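Local coordinates for protein macrophomate synthase intermolecular Diels-Alderase (Macrophoma commelinae, PDB 1IZC) that belongs to the HpcH/HpaI aldolase/citrate lyase family of TIM-barrel enzymes and holds a magnesium ion together with pyruvic acid, at residues Lys14-Leu28 against His86-Ile99. The protein carries 1 engineered substitution. Sequence-based numbering, arbitrary orientation.
Sequences KAPYRSAMLTYPGNL and HAAQHHSEGRSLVI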
ATOM      1  N   LYS A  14      17.954  21.908  17.074  1.00 18.38           N
ATOM      2  CA  LYS A  14      17.417  23.089  17.726  1.00 25.55           C
ATOM      3  C   LYS A  14      15.927  23.015  17.431  1.00 22.92           C
ATOM      4  O   LYS A  14      15.487  23.304  16.323  1.00 26.85           O
ATOM      5  CB  LYS A  14      18.035  24.358  17.137  1.00 34.03           C
ATOM      6  CG  LYS A  14      19.534  24.468  17.406  1.00 39.07           C
ATOM      7  CD  LYS A  14      20.095  25.786  16.892  1.00 45.10           C
ATOM      8  CE  LYS A  14      21.583  25.909  17.199  1.00 46.36           C
ATOM      9  NZ  LYS A  14      22.122  27.216  16.737  1.00 51.28           N
ATOM     10  N   ALA A  15      15.162  22.585  18.424  1.00 18.91           N
ATOM     11  CA  ALA A  15      13.722  22.432  18.260  1.00 15.44           C
ATOM     12  C   ALA A  15      13.064  23.149  19.434  1.00 12.59           C
ATOM     13  O   ALA A  15      12.587  22.521  20.369  1.00 12.47           O
ATOM     14  CB  ALA A  15      13.374  20.947  18.268  1.00 12.41           C
ATOM     15  N   PRO A  16      13.019  24.484  19.374  1.00 13.58           N
ATOM     16  CA  PRO A  16      12.448  25.357  20.403  1.00 14.45           C
ATOM     17  C   PRO A  16      11.022  25.051  20.849  1.00 15.08           C
ATOM     18  O   PRO A  16      10.661  25.309  22.001  1.00 16.37           O
ATOM     19  CB  PRO A  16      12.531  26.746  19.768  1.00 16.46           C
ATOM     20  CG  PRO A  16      13.619  26.636  18.788  1.00 24.69           C
ATOM     21  CD  PRO A  16      13.430  25.268  18.198  1.00 16.80           C
ATOM     22  N   TYR A  17      10.216  24.511  19.946  1.00 10.24           N
ATOM     23  CA  TYR A  17       8.810  24.261  20.257  1.00  8.14           C
ATOM     24  C   TYR A  17       8.351  22.810  20.322  1.00 10.85           C
ATOM     25  O   TYR A  17       7.152  22.554  20.465  1.00 10.44           O
ATOM     26  CB  TYR A  17       7.953  25.022  19.238  1.00 10.78           C
ATOM     27  CG  TYR A  17       8.335  26.478  19.144  1.00 10.10           C
ATOM     28  CD1 TYR A  17       8.017  27.363  20.178  1.00 14.07           C
ATOM     29  CD2 TYR A  17       9.059  26.966  18.055  1.00 12.11           C
ATOM     30  CE1 TYR A  17       8.415  28.692  20.128  1.00 12.21           C
ATOM     31  CE2 TYR A  17       9.459  28.302  17.994  1.00 12.44           C
ATOM     32  CZ  TYR A  17       9.130  29.154  19.037  1.00 12.06           C
ATOM     33  OH  TYR A  17       9.507  30.478  18.995  1.00 12.38           O
ATOM     34  N   ARG A  18       9.270  21.851  20.247  1.00  8.82           N
ATOM     35  CA  ARG A  18       8.830  20.452  20.277  1.00  9.76           C
ATOM     36  C   ARG A  18       8.223  20.027  21.607  1.00 11.19           C
ATOM     37  O   ARG A  18       8.542  20.594  22.661  1.00 10.25           O
ATOM     38  CB  ARG A  18       9.982  19.502  19.938  1.00 10.11           C
ATOM     39  CG  ARG A  18      11.149  19.551  20.933  1.00  9.71           C
ATOM     40  CD  ARG A  18      11.993  18.284  20.804  1.00 11.00           C
ATOM     41  NE  ARG A  18      11.309  17.142  21.398  1.00  9.13           N
ATOM     42  CZ  ARG A  18      11.749  15.890  21.333  1.00 10.11           C
ATOM     43  NH1 ARG A  18      12.880  15.615  20.688  1.00 10.88           N
ATOM     44  NH2 ARG A  18      11.066  14.917  21.924  1.00  8.49           N
ATOM     45  N   SER A  19       7.333  19.043  21.554  1.00 10.97           N
ATOM     46  CA  SER A  19       6.710  18.517  22.769  1.00 12.56           C
ATOM     47  C   SER A  19       7.650  17.478  23.382  1.00 10.63           C
ATOM     48  O   SER A  19       8.716  17.203  22.829  1.00 12.02           O
ATOM     49  CB  SER A  19       5.370  17.861  22.442  1.00 11.61           C
ATOM     50  OG  SER A  19       4.670  17.553  23.630  1.00 15.59           O
ATOM     51  N   ALA A  20       7.259  16.898  24.514  1.00 10.54           N
ATOM     52  CA  ALA A  20       8.094  15.894  25.169  1.00  8.42           C
ATOM     53  C   ALA A  20       8.266  14.684  24.255  1.00 11.77           C
ATOM     54  O   ALA A  20       9.302  14.032  24.275  1.00 13.32           O
ATOM     55  CB  ALA A  20       7.473  15.465  26.496  1.00 12.63           C
ATOM     56  N   MET A  21       7.229  14.374  23.481  1.00  9.61           N
ATOM     57  CA  MET A  21       7.283  13.253  22.539  1.00 11.48           C
ATOM     58  C   MET A  21       6.910  13.774  21.162  1.00 11.14           C
ATOM     59  O   MET A  21       5.961  14.551  21.014  1.00  9.51           O
ATOM     60  CB  MET A  21       6.327  12.141  22.965  1.00 13.18           C
ATOM     61  CG  MET A  21       6.623  11.610  24.373  1.00 14.74           C
ATOM     62  SD  MET A  21       5.800  10.058  24.708  1.00 15.70           S
ATOM     63  CE  MET A  21       4.105  10.517  24.456  1.00 11.74           C
ATOM     64  N   LEU A  22       7.636  13.326  20.145  1.00  8.47           N
ATOM     65  CA  LEU A  22       7.404  13.824  18.794  1.00 10.41           C
ATOM     66  C   LEU A  22       6.143  13.314  18.109  1.00  9.28           C
ATOM     67  O   LEU A  22       5.859  13.684  16.970  1.00 11.36           O
ATOM     68  CB  LEU A  22       8.647  13.569  17.935  1.00  9.46           C
ATOM     69  CG  LEU A  22       9.906  14.282  18.453  1.00  7.99           C
ATOM     70  CD1 LEU A  22      11.084  13.906  17.568  1.00 11.18           C
ATOM     71  CD2 LEU A  22       9.711  15.798  18.463  1.00  8.60           C
ATOM     72  N   THR A  23       5.395  12.475  18.818  1.00  9.33           N
ATOM     73  CA  THR A  23       4.115  11.955  18.351  1.00  6.80           C
ATOM     74  C   THR A  23       3.020  12.941  18.760  1.00  9.17           C
ATOM     75  O   THR A  23       1.843  12.751  18.440  1.00  9.27           O
ATOM     76  CB  THR A  23       3.794  10.598  18.989  1.00 10.60           C
ATOM     77  OG1 THR A  23       4.075  10.662  20.392  1.00 10.74           O
ATOM     78  CG2 THR A  23       4.628   9.493  18.349  1.00 13.30           C
ATOM     79  N   TYR A  24       3.420  13.991  19.475  1.00  8.71           N
ATOM     80  CA  TYR A  24       2.488  15.029  19.919  1.00 10.45           C
ATOM     81  C   TYR A  24       2.834  16.356  19.261  1.00  8.95           C
ATOM     82  O   TYR A  24       3.985  16.596  18.891  1.00  9.76           O
ATOM     83  CB  TYR A  24       2.495  15.153  21.447  1.00 11.30           C
ATOM     84  CG  TYR A  24       1.616  14.113  22.078  1.00  9.32           C
ATOM     85  CD1 TYR A  24       2.108  12.852  22.403  1.00 14.58           C
ATOM     86  CD2 TYR A  24       0.255  14.352  22.257  1.00 12.17           C
ATOM     87  CE1 TYR A  24       1.262  11.853  22.890  1.00 19.52           C
ATOM     88  CE2 TYR A  24      -0.597  13.362  22.738  1.00 17.63           C
ATOM     89  CZ  TYR A  24      -0.088  12.113  23.055  1.00 18.79           C
ATOM     90  OH  TYR A  24      -0.928  11.129  23.555  1.00 18.10           O
ATOM     91  N   PRO A  25       1.840  17.250  19.111  1.00 10.12           N
ATOM     92  CA  PRO A  25       2.122  18.534  18.467  1.00  9.36           C
ATOM     93  C   PRO A  25       3.095  19.452  19.174  1.00  9.77           C
ATOM     94  O   PRO A  25       3.071  19.579  20.398  1.00  9.78           O
ATOM     95  CB  PRO A  25       0.743  19.181  18.356  1.00  8.85           C
ATOM     96  CG  PRO A  25       0.079  18.730  19.627  1.00  9.49           C
ATOM     97  CD  PRO A  25       0.477  17.231  19.672  1.00  9.65           C
ATOM     98  N   GLY A  26       3.954  20.083  18.381  1.00  9.52           N
ATOM     99  CA  GLY A  26       4.886  21.051  18.918  1.00  9.09           C
ATOM    100  C   GLY A  26       4.073  22.300  19.220  1.00 11.08           C
ATOM    101  O   GLY A  26       2.909  22.408  18.808  1.00  8.63           O
ATOM    102  N   ASN A  27       4.671  23.261  19.914  1.00 10.15           N
ATOM    103  CA  ASN A  27       3.920  24.457  20.294  1.00  9.91           C
ATOM    104  C   ASN A  27       3.825  25.555  19.236  1.00  9.64           C
ATOM    105  O   ASN A  27       4.525  26.576  19.313  1.00 10.91           O
ATOM    106  CB  ASN A  27       4.489  25.042  21.588  1.00 11.11           C
ATOM    107  CG  ASN A  27       3.505  25.972  22.271  1.00 11.78           C
ATOM    108  OD1 ASN A  27       2.544  26.423  21.649  1.00 10.76           O
ATOM    109  ND2 ASN A  27       3.742  26.269  23.548  1.00 16.39           N
ATOM    110  N   LEU A  28       2.941  25.356  18.262  1.00  6.88           N
ATOM    111  CA  LEU A  28       2.752  26.341  17.204  1.00  9.67           C
ATOM    112  C   LEU A  28       2.146  27.614  17.799  1.00 10.01           C
ATOM    113  O   LEU A  28       2.416  28.719  17.327  1.00  9.25           O
ATOM    114  CB  LEU A  28       1.851  25.774  16.094  1.00  8.24           C
ATOM    115  CG  LEU A  28       1.439  26.739  14.974  1.00  7.10           C
ATOM    116  CD1 LEU A  28       2.707  27.251  14.248  1.00  9.77           C
ATOM    117  CD2 LEU A  28       0.493  26.034  13.995  1.00  9.34           C
ATOM    118  N   HIS A  86       3.792  12.182  11.318  1.00  5.80           N
ATOM    119  CA  HIS A  86       4.838  11.627  12.180  1.00  6.78           C
ATOM    120  C   HIS A  86       6.203  11.868  11.529  1.00  8.22           C
ATOM    121  O   HIS A  86       7.140  12.299  12.184  1.00  6.08           O
ATOM    122  CB  HIS A  86       4.693  10.115  12.351  1.00  6.59           C
ATOM    123  CG  HIS A  86       3.723   9.704  13.414  1.00  8.53           C
ATOM    124  ND1 HIS A  86       3.482   8.383  13.718  1.00  8.46           N
ATOM    125  CD2 HIS A  86       2.949  10.436  14.251  1.00 11.16           C
ATOM    126  CE1 HIS A  86       2.602   8.317  14.703  1.00  9.11           C
ATOM    127  NE2 HIS A  86       2.264   9.549  15.044  1.00  9.14           N
ATOM    128  N   ALA A  87       6.321  11.565  10.242  1.00  6.65           N
ATOM    129  CA  ALA A  87       7.621  11.751   9.580  1.00  6.48           C
ATOM    130  C   ALA A  87       8.111  13.201   9.607  1.00  7.67           C
ATOM    131  O   ALA A  87       9.306  13.457   9.824  1.00  8.23           O
ATOM    132  CB  ALA A  87       7.560  11.244   8.140  1.00  6.34           C
ATOM    133  N   ALA A  88       7.211  14.155   9.382  1.00  5.61           N
ATOM    134  CA  ALA A  88       7.618  15.566   9.405  1.00  6.25           C
ATOM    135  C   ALA A  88       8.242  15.941  10.745  1.00  7.69           C
ATOM    136  O   ALA A  88       9.288  16.593  10.801  1.00  8.72           O
ATOM    137  CB  ALA A  88       6.413  16.476   9.131  1.00  5.42           C
ATOM    138  N   GLN A  89       7.595  15.550  11.834  1.00  7.99           N
ATOM    139  CA  GLN A  89       8.121  15.894  13.134  1.00  6.64           C
ATOM    140  C   GLN A  89       9.327  15.068  13.559  1.00  9.47           C
ATOM    141  O   GLN A  89      10.250  15.602  14.152  1.00 10.53           O
ATOM    142  CB  GLN A  89       7.011  15.815  14.196  1.00  8.24           C
ATOM    143  CG  GLN A  89       5.976  16.926  14.030  1.00 12.48           C
ATOM    144  CD  GLN A  89       5.325  17.350  15.346  1.00 13.41           C
ATOM    145  OE1 GLN A  89       5.455  18.503  15.779  1.00 15.49           O
ATOM    146  NE2 GLN A  89       4.614  16.429  15.976  1.00 12.81           N
ATOM    147  N   HIS A  90       9.346  13.779  13.234  1.00 10.02           N
ATOM    148  CA  HIS A  90      10.474  12.942  13.653  1.00  7.56           C
ATOM    149  C   HIS A  90      11.735  13.152  12.819  1.00  8.07           C
ATOM    150  O   HIS A  90      12.826  13.225  13.375  1.00  8.95           O
ATOM    151  CB  HIS A  90      10.072  11.453  13.629  1.00 10.75           C
ATOM    152  CG  HIS A  90       9.070  11.074  14.683  1.00  9.52           C
ATOM    153  ND1 HIS A  90       9.430  10.480  15.877  1.00 13.38           N
ATOM    154  CD2 HIS A  90       7.724  11.240  14.738  1.00  4.37           C
ATOM    155  CE1 HIS A  90       8.349  10.301  16.620  1.00  5.46           C
ATOM    156  NE2 HIS A  90       7.306  10.753  15.951  1.00 12.94           N
ATOM    157  N   HIS A  91      11.597  13.264  11.497  1.00  8.03           N
ATOM    158  CA  HIS A  91      12.764  13.460  10.642  1.00  7.86           C
ATOM    159  C   HIS A  91      13.367  14.875  10.684  1.00 11.80           C
ATOM    160  O   HIS A  91      14.445  15.122  10.126  1.00 13.02           O
ATOM    161  CB  HIS A  91      12.437  13.020   9.212  1.00  7.30           C
ATOM    162  CG  HIS A  91      12.453  11.531   9.031  1.00 10.34           C
ATOM    163  ND1 HIS A  91      11.612  10.678   9.719  1.00 13.43           N
ATOM    164  CD2 HIS A  91      13.245  10.739   8.269  1.00  5.09           C
ATOM    165  CE1 HIS A  91      11.888   9.425   9.388  1.00  5.32           C
ATOM    166  NE2 HIS A  91      12.877   9.437   8.511  1.00 11.76           N
ATOM    167  N   SER A  92      12.678  15.802  11.347  1.00  8.75           N
ATOM    168  CA  SER A  92      13.207  17.158  11.540  1.00  9.45           C
ATOM    169  C   SER A  92      13.584  17.252  13.029  1.00 10.35           C
ATOM    170  O   SER A  92      14.009  18.309  13.511  1.00 10.15           O
ATOM    171  CB  SER A  92      12.145  18.223  11.252  1.00  7.40           C
ATOM    172  OG  SER A  92      11.089  18.127  12.193  1.00  7.54           O
ATOM    173  N   GLU A  93      13.422  16.133  13.732  1.00  7.92           N
ATOM    174  CA  GLU A  93      13.670  16.010  15.177  1.00  8.87           C
ATOM    175  C   GLU A  93      12.980  17.115  15.961  1.00 11.69           C
ATOM    176  O   GLU A  93      13.546  17.698  16.884  1.00 11.65           O
ATOM    177  CB  GLU A  93      15.174  15.963  15.501  1.00 12.20           C
ATOM    178  CG  GLU A  93      15.835  14.718  14.903  1.00 11.11           C
ATOM    179  CD  GLU A  93      17.159  14.353  15.555  1.00 15.03           C
ATOM    180  OE1 GLU A  93      17.166  14.132  16.782  1.00 14.78           O
ATOM    181  OE2 GLU A  93      18.179  14.277  14.836  1.00 14.60           O
ATOM    182  N   GLY A  94      11.741  17.389  15.564  1.00  9.50           N
ATOM    183  CA  GLY A  94      10.930  18.381  16.246  1.00  9.24           C
ATOM    184  C   GLY A  94      11.027  19.816  15.770  1.00  9.79           C
ATOM    185  O   GLY A  94      10.274  20.672  16.248  1.00 10.05           O
ATOM    186  N   ARG A  95      11.932  20.099  14.845  1.00 10.46           N
ATOM    187  CA  ARG A  95      12.068  21.470  14.363  1.00 12.76           C
ATOM    188  C   ARG A  95      10.932  21.911  13.441  1.00 12.60           C
ATOM    189  O   ARG A  95      10.594  23.103  13.393  1.00 13.40           O
ATOM    190  CB  ARG A  95      13.413  21.649  13.656  1.00 13.60           C
ATOM    191  CG  ARG A  95      13.609  23.042  13.073  1.00 28.74           C
ATOM    192  CD  ARG A  95      15.074  23.276  12.765  1.00 36.24           C
ATOM    193  NE  ARG A  95      15.290  24.407  11.866  1.00 39.54           N
ATOM    194  CZ  ARG A  95      16.490  24.770  11.431  1.00 41.58           C
ATOM    195  NH1 ARG A  95      17.565  24.090  11.822  1.00 38.28           N
ATOM    196  NH2 ARG A  95      16.617  25.791  10.598  1.00 45.49           N
ATOM    197  N   SER A  96      10.331  20.962  12.722  1.00  8.44           N
ATOM    198  CA  SER A  96       9.249  21.280  11.794  1.00  7.35           C
ATOM    199  C   SER A  96       7.863  21.013  12.350  1.00 10.24           C
ATOM    200  O   SER A  96       7.452  19.864  12.490  1.00 12.42           O
ATOM    201  CB  SER A  96       9.406  20.481  10.498  1.00  8.55           C
ATOM    202  OG  SER A  96      10.712  20.652   9.966  1.00  9.27           O
ATOM    203  N   LEU A  97       7.131  22.077  12.650  1.00  8.47           N
ATOM    204  CA  LEU A  97       5.770  21.909  13.145  1.00  8.20           C
ATOM    205  C   LEU A  97       4.899  21.497  11.958  1.00  9.98           C
ATOM    206  O   LEU A  97       5.252  21.759  10.807  1.00 13.40           O
ATOM    207  CB  LEU A  97       5.273  23.225  13.732  1.00  8.55           C
ATOM    208  CG  LEU A  97       6.157  23.683  14.892  1.00 12.37           C
ATOM    209  CD1 LEU A  97       5.652  25.015  15.407  1.00 13.78           C
ATOM    210  CD2 LEU A  97       6.151  22.618  15.996  1.00 15.91           C
ATOM    211  N   VAL A  98       3.763  20.861  12.226  1.00  8.20           N
ATOM    212  CA  VAL A  98       2.904  20.432  11.135  1.00  8.08           C
ATOM    213  C   VAL A  98       1.563  21.139  11.143  1.00  8.69           C
ATOM    214  O   VAL A  98       0.881  21.188  12.168  1.00 10.98           O
ATOM    215  CB  VAL A  98       2.643  18.902  11.181  1.00 11.75           C
ATOM    216  CG1 VAL A  98       1.688  18.506  10.059  1.00 11.86           C
ATOM    217  CG2 VAL A  98       3.949  18.145  11.066  1.00 10.08           C
ATOM    218  N   ILE A  99       1.210  21.708   9.995  1.00  7.29           N
ATOM    219  CA  ILE A  99      -0.070  22.397   9.817  1.00  7.82           C
ATOM    220  C   ILE A  99      -0.794  21.599   8.746  1.00 10.03           C
ATOM    221  O   ILE A  99      -0.191  21.213   7.727  1.00  9.31           O
ATOM    222  CB  ILE A  99       0.138  23.844   9.338  1.00  9.50           C
ATOM    223  CG1 ILE A  99       0.883  24.629  10.423  1.00 11.16           C
ATOM    224  CG2 ILE A  99      -1.214  24.500   9.026  1.00  9.63           C
ATOM    225  CD1 ILE A  99       1.479  25.952   9.926  1.00 14.08           C
TER
HETATM  226  O   HOH W   1      10.629  23.348  17.360  1.00 12.48           O
HETATM  227  O   HOH W   2      14.879  17.308  19.313  1.00 11.23           O
HETATM  228  O   HOH W   3       3.983  13.834  14.929  1.00 11.16           O
HETATM  229  O   HOH W   4       0.673  10.467  17.307  1.00 12.52           O
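L22 drops onto the turn that ends helix 78-91 and packs closely there. Its CB lies over one face of the H90 ring, 3.7 Å from the centroid, a CH-pi contact, while CD2 reaches G94 CA at 3.6 Å. G94, with positive phi (89°), has no side chain, so R18 CB and L22 CD2 can come close over its CA. E93, also with positive phi, is the first residue past the helix, and two bonds back into the last turn make a Schellman motif. The small A15 fits beside this turn, its CB 3.5 Å from E93 O. L22 CD2 also lies over the centre of one face of the R18 guanidinium, whose NE donates to S19 O in a nearly straight bond (167°); R18 NH1 makes a salt bridge to E93 of a second subunit.

Deeper in, Q89 meets the polar backbone of the loop. With CG beside its backbone N (chi1 -70°) and the chain extended beyond, its amide uses both ends: NE2 donates to Y24 O at 3.0 Å, from above the carbonyl plane, and OE1 takes a weak bond from G26 N. A water joins NE2 to L22 O. G26 has no side chain, and L97 CD2 lies 3.5 Å from its CA; L97 CD1 meets L28 CD1 at 3.9 Å, and L28 CD2 reaches I99 CG1.

K14 is looser, its side chain leading away toward solvent. The extended R95 chain runs past K14 O, its CD 3.6 Å from that oxygen, and a water bridges Y17 N and G94 O.

Thus the segment leading into helix 28-37 packs across a helix-to-strand connection of the parallel (beta/alpha)8, or TIM, barrel.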